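PDB 6I60: alpha-rhamnosidase from Dictyoglomus thermophilum, which probably hydrolyses terminal non-reducing alpha-L-rhamnose residues from alpha-L-rhamnosides. Local coordinates for residues A[394-397]-A[403-406]; A[369-374]-A[817-822]. All blocks are in the same frame, centred on the assembly; numbering follows the deposited sequence.

Contact 1: A[394-397]-A[403-406]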
loop_
_atom_site.group_PDB
_atom_site.type_symbol
_atom_site.label_atom_id
_atom_site.label_comp_id
_atom_site.label_asym_id
_atom_site.label_seq_id
_atom_site.Cartn_x
_atom_site.Cartn_y
_atom_site.Cartn_z
ATOM N N ALA A 394 14.836 -8.212 -16.873
ATOM C CA ALA A 394 15.725 -8.673 -15.818
ATOM C C ALA A 394 16.075 -7.516 -14.894
ATOM O O ALA A 394 15.952 -6.342 -15.253
ATOM C CB ALA A 394 17.000 -9.302 -16.389
ATOM N N GLU A 395 16.519 -7.873 -13.688
ATOM C CA GLU A 395 16.917 -6.910 -12.669
ATOM C C GLU A 395 18.396 -6.547 -12.754
ATOM O O GLU A 395 18.765 -5.395 -12.494
ATOM C CB GLU A 395 16.612 -7.464 -11.274
ATOM C CG GLU A 395 15.186 -7.248 -10.802
ATOM C CD GLU A 395 15.019 -7.527 -9.316
ATOM O OE1 GLU A 395 15.684 -8.453 -8.806
ATOM O OE2 GLU A 395 14.227 -6.818 -8.657
ATOM N N LEU A 396 19.249 -7.502 -13.110
ATOM C CA LEU A 396 20.695 -7.329 -13.085
ATOM C C LEU A 396 21.289 -7.616 -14.461
ATOM O O LEU A 396 20.597 -8.025 -15.395
ATOM C CB LEU A 396 21.325 -8.232 -12.021
ATOM C CG LEU A 396 20.670 -8.132 -10.644
ATOM C CD1 LEU A 396 21.182 -9.218 -9.711
ATOM C CD2 LEU A 396 20.899 -6.747 -10.051
ATOM N N THR A 397 22.596 -7.399 -14.572
ATOM C CA THR A 397 23.325 -7.610 -15.812
ATOM C C THR A 397 24.593 -8.407 -15.534
ATOM O O THR A 397 25.030 -8.544 -14.389
ATOM C CB THR A 397 23.686 -6.278 -16.488
ATOM O OG1 THR A 397 24.309 -6.536 -17.751
ATOM C CG2 THR A 397 24.646 -5.481 -15.612
ATOM N N LEU A 403 21.877 -9.954 -20.063
ATOM C CA LEU A 403 20.968 -9.852 -18.929
ATOM C C LEU A 403 21.131 -11.026 -17.976
ATOM O O LEU A 403 21.373 -12.162 -18.393
ATOM C CB LEU A 403 19.521 -9.782 -19.413
ATOM C CG LEU A 403 18.910 -8.385 -19.483
ATOM C CD1 LEU A 403 19.682 -7.564 -20.474
ATOM C CD2 LEU A 403 17.448 -8.449 -19.882
ATOM N N ASN A 404 20.985 -10.740 -16.686
ATOM C CA ASN A 404 21.006 -11.753 -15.639
ATOM C C ASN A 404 19.574 -11.962 -15.163
ATOM O O ASN A 404 19.022 -11.120 -14.448
ATOM C CB ASN A 404 21.917 -11.326 -14.492
ATOM C CG ASN A 404 22.143 -12.431 -13.484
ATOM O OD1 ASN A 404 22.675 -12.191 -12.401
ATOM N ND2 ASN A 404 21.744 -13.648 -13.833
ATOM N N TYR A 405 18.972 -13.079 -15.566
ATOM C CA TYR A 405 17.606 -13.407 -15.185
ATOM C C TYR A 405 17.537 -14.251 -13.918
ATOM O O TYR A 405 16.498 -14.868 -13.653
ATOM C CB TYR A 405 16.901 -14.130 -16.334
ATOM C CG TYR A 405 17.009 -13.424 -17.667
ATOM C CD1 TYR A 405 16.174 -12.358 -17.978
ATOM C CD2 TYR A 405 17.939 -13.828 -18.614
ATOM C CE1 TYR A 405 16.266 -11.710 -19.196
ATOM C CE2 TYR A 405 18.039 -13.185 -19.837
ATOM C CZ TYR A 405 17.198 -12.129 -20.122
ATOM O OH TYR A 405 17.294 -11.486 -21.334
ATOM N N SER A 406 18.614 -14.287 -13.129
ATOM C CA SER A 406 18.654 -15.173 -11.969
ATOM C C SER A 406 17.638 -14.759 -10.911
ATOM O O SER A 406 16.960 -15.613 -10.328
ATOM C CB SER A 406 20.062 -15.198 -11.375
ATOM O OG SER A 406 21.027 -15.560 -12.348
#
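Leu403 lays its side chain alongside Ala394. Its CD2 methyl lies 3.6 Å from Ala394 CB, and Leu403 CG is almost as near. The leucine side chain also touches Tyr438 and Glu440 of strand 438-442. Leu403 faces Thr397 as a non-hydrogen-bonded antiparallel pair, with the CA atoms 4.5 Å apart and the side chains diverging. Thr397 OG1 is hydrogen-bonded to Thr402 O, just before Leu403.

Asn404 comes next and pairs with Leu396. Asn404 N donates to Leu396 O over 3.0 Å, with an N-H...O angle of 165°. The two side chains leave on the same face, and Asn404 CB meets Leu396 CB at 4.0 Å. This is an apolar contact at the root of both side chains. Beyond it, the isobutyl group of Leu396 packs on Thr811 and His818.

The CB of Tyr405 points away from 394-397, yet the ring swings back. With CG anti to the carbonyl carbon (chi1 -51°), Tyr405 CD1 comes within 3.5 Å of Ala394 CB. The methyl meets the ring obliquely. Ala394 thus packs against both Leu403 and Tyr405. The tyrosine ring also takes part in a cation-pi interaction with Arg392.

Strands 396-397 and 403-404, joined by five residues, form a short two-stranded antiparallel beta hairpin within the concanavalin-like domain.

Contact 2: A[369-374]-A[817-822]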
loop_
_atom_site.group_PDB
_atom_site.type_symbol
_atom_site.label_atom_id
_atom_site.label_comp_id
_atom_site.label_asym_id
_atom_site.label_seq_id
_atom_site.Cartn_x
_atom_site.Cartn_y
_atom_site.Cartn_z
ATOM N N GLY A 369 17.737 2.702 -16.115
ATOM C CA GLY A 369 18.346 3.420 -15.015
ATOM C C GLY A 369 17.657 3.271 -13.678
ATOM O O GLY A 369 18.082 3.912 -12.709
ATOM N N GLN A 370 16.616 2.448 -13.586
ATOM C CA GLN A 370 15.872 2.296 -12.345
ATOM C C GLN A 370 15.141 0.963 -12.377
ATOM O O GLN A 370 14.556 0.595 -13.399
ATOM C CB GLN A 370 14.883 3.452 -12.147
ATOM C CG GLN A 370 13.853 3.224 -11.049
ATOM C CD GLN A 370 14.431 3.427 -9.665
ATOM O OE1 GLN A 370 15.128 4.409 -9.408
ATOM N NE2 GLN A 370 14.148 2.493 -8.763
ATOM N N ASN A 371 15.192 0.243 -11.259
ATOM C CA ASN A 371 14.446 -0.999 -11.099
ATOM C C ASN A 371 13.001 -0.656 -10.754
ATOM O O ASN A 371 12.708 -0.209 -9.639
ATOM C CB ASN A 371 15.087 -1.860 -10.014
ATOM C CG ASN A 371 14.598 -3.294 -10.038
ATOM O OD1 ASN A 371 13.565 -3.604 -10.632
ATOM N ND2 ASN A 371 15.338 -4.178 -9.382
ATOM N N TYR A 372 12.093 -0.858 -11.708
ATOM C CA TYR A 372 10.686 -0.536 -11.499
ATOM C C TYR A 372 9.805 -1.727 -11.847
ATOM O O TYR A 372 10.306 -2.839 -12.045
ATOM C CB TYR A 372 10.284 0.692 -12.324
ATOM C CG TYR A 372 10.300 0.481 -13.822
ATOM C CD1 TYR A 372 11.497 0.298 -14.507
ATOM C CD2 TYR A 372 9.121 0.480 -14.556
ATOM C CE1 TYR A 372 11.518 0.108 -15.876
ATOM C CE2 TYR A 372 9.130 0.294 -15.928
ATOM C CZ TYR A 372 10.331 0.108 -16.582
ATOM O OH TYR A 372 10.347 -0.076 -17.946
ATOM N N THR A 373 8.493 -1.510 -11.921
ATOM C CA THR A 373 7.543 -2.583 -12.169
ATOM C C THR A 373 6.578 -2.187 -13.276
ATOM O O THR A 373 6.262 -1.008 -13.461
ATOM C CB THR A 373 6.746 -2.939 -10.912
ATOM O OG1 THR A 373 6.245 -1.742 -10.304
ATOM C CG2 THR A 373 7.629 -3.662 -9.929
ATOM N N GLY A 374 6.102 -3.197 -14.000
ATOM C CA GLY A 374 5.186 -2.978 -15.098
ATOM C C GLY A 374 5.601 -3.704 -16.359
ATOM O O GLY A 374 6.031 -4.861 -16.309
ATOM N N SER A 817 16.678 -11.624 -4.361
ATOM C CA SER A 817 15.941 -10.603 -5.094
ATOM C C SER A 817 16.455 -9.207 -4.763
ATOM O O SER A 817 16.940 -8.942 -3.658
ATOM C CB SER A 817 14.449 -10.689 -4.787
ATOM O OG SER A 817 13.798 -9.469 -5.106
ATOM N N HIS A 818 16.334 -8.305 -5.739
ATOM C CA HIS A 818 16.876 -6.955 -5.640
ATOM C C HIS A 818 15.789 -5.886 -5.581
ATOM O O HIS A 818 16.050 -4.727 -5.921
ATOM C CB HIS A 818 17.817 -6.683 -6.814
ATOM C CG HIS A 818 19.199 -7.224 -6.619
ATOM N ND1 HIS A 818 20.330 -6.456 -6.794
ATOM C CD2 HIS A 818 19.631 -8.456 -6.264
ATOM C CE1 HIS A 818 21.401 -7.193 -6.554
ATOM N NE2 HIS A 818 21.004 -8.411 -6.231
ATOM N N ASN A 819 14.581 -6.244 -5.161
ATOM C CA ASN A 819 13.499 -5.276 -5.029
ATOM C C ASN A 819 12.569 -5.712 -3.899
ATOM O O ASN A 819 11.381 -5.964 -4.087
ATOM C CB ASN A 819 12.751 -5.112 -6.350
ATOM C CG ASN A 819 11.958 -3.818 -6.414
ATOM O OD1 ASN A 819 11.811 -3.115 -5.413
ATOM N ND2 ASN A 819 11.442 -3.497 -7.595
ATOM N N HIS A 820 13.112 -5.799 -2.691
ATOM C CA HIS A 820 12.333 -6.131 -1.510
ATOM C C HIS A 820 12.025 -4.876 -0.701
ATOM O O HIS A 820 12.696 -3.848 -0.819
ATOM C CB HIS A 820 13.068 -7.151 -0.639
ATOM C CG HIS A 820 12.712 -8.571 -0.948
ATOM N ND1 HIS A 820 12.761 -9.087 -2.226
ATOM C CD2 HIS A 820 12.294 -9.582 -0.150
ATOM C CE1 HIS A 820 12.394 -10.357 -2.198
ATOM N NE2 HIS A 820 12.104 -10.681 -0.951
ATOM N N ILE A 821 10.994 -4.980 0.133
ATOM C CA ILE A 821 10.501 -3.849 0.908
ATOM C C ILE A 821 10.570 -4.085 2.410
ATOM O O ILE A 821 10.331 -3.142 3.181
ATOM C CB ILE A 821 9.058 -3.481 0.491
ATOM C CG1 ILE A 821 8.667 -2.082 0.982
ATOM C CG2 ILE A 821 8.074 -4.537 0.974
ATOM C CD1 ILE A 821 9.752 -1.043 0.810
ATOM N N MET A 822 10.910 -5.297 2.859
ATOM C CA MET A 822 10.891 -5.586 4.290
ATOM C C MET A 822 11.900 -4.731 5.049
ATOM O O MET A 822 11.635 -4.299 6.177
ATOM C CB MET A 822 11.156 -7.072 4.529
ATOM C CG MET A 822 12.198 -7.676 3.601
ATOM S SD MET A 822 12.282 -9.471 3.750
ATOM C CE MET A 822 13.987 -9.775 3.298
#
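This is a buried polar contact between side chains at a domain interface. Asn371 and Asn819 meet where strand 371-373 of the concanavalin-like domain faces the loop 817-822 of the six-hairpin glycosidase domain. That loop lies between helices 792-797 and 826-835.

The two amides approach each other without bonding. Asn371 OD1 is 3.7 Å from Asn819 ND2, and the amide planes are turned 57° apart. In Asn371 CG stands anti to the backbone N (chi1 -165°), and Asn819 is alike, which sends both amides into the interface. Asn371 ND2 is 3.6 Å from His818 O. Thr373 adds a distant touch, its CG2 lying 4.5 Å from Asn819 ND2.

A third residue supplies the bonds. Asn371 ND2 is hydrogen-bonded to Glu395 OE2, and His818 N to Glu395 OE1, so one carboxylate bridges the two segments. With an alanine in place of Asn371, Glu395 OE2 would probably lose this amide partner and a gap would open beside Asn819.

Each segment is also braced from within. Gln370 NE2 donates to Asn371 O over 3.2 Å, nearly straight at 168°. Ser817 OG accepts from His820 ND1 at 3.1 Å, with the hydroxyl close to the imidazole plane, and takes a weak bond from Asn819 N at 3.3 Å. The imidazole of His818 turns away from Asn371 and its NE2 is hydrogen-bonded to Leu810 O, while His818 O is bonded to Thr802 OG1.

The chemistry implies that the two segments are linked indirectly at this point. The facing amides only touch, while the carboxylate of Glu395 binds Asn371 ND2 on one side and the His818 backbone N on the other.

How the contacts relate
From the N terminus, the chain first reaches 369-374 in the concanavalin-like domain. It then runs through 394-397, turns, and returns along 403-406, where contact 1 closes a local hairpin. Much later, after most of the helical glycosidase domain, it arrives at 817-822 and contact 2 closes a loop of more than 440 residues. The small loop therefore nests within the large one, and the two do not cross. The centres of contact 1 and contact 2 lie about 12 Å apart. Contact 1 stays within one domain, whereas contact 2 joins two. They adjoin through Glu395, so the hairpin also borders the domain interface.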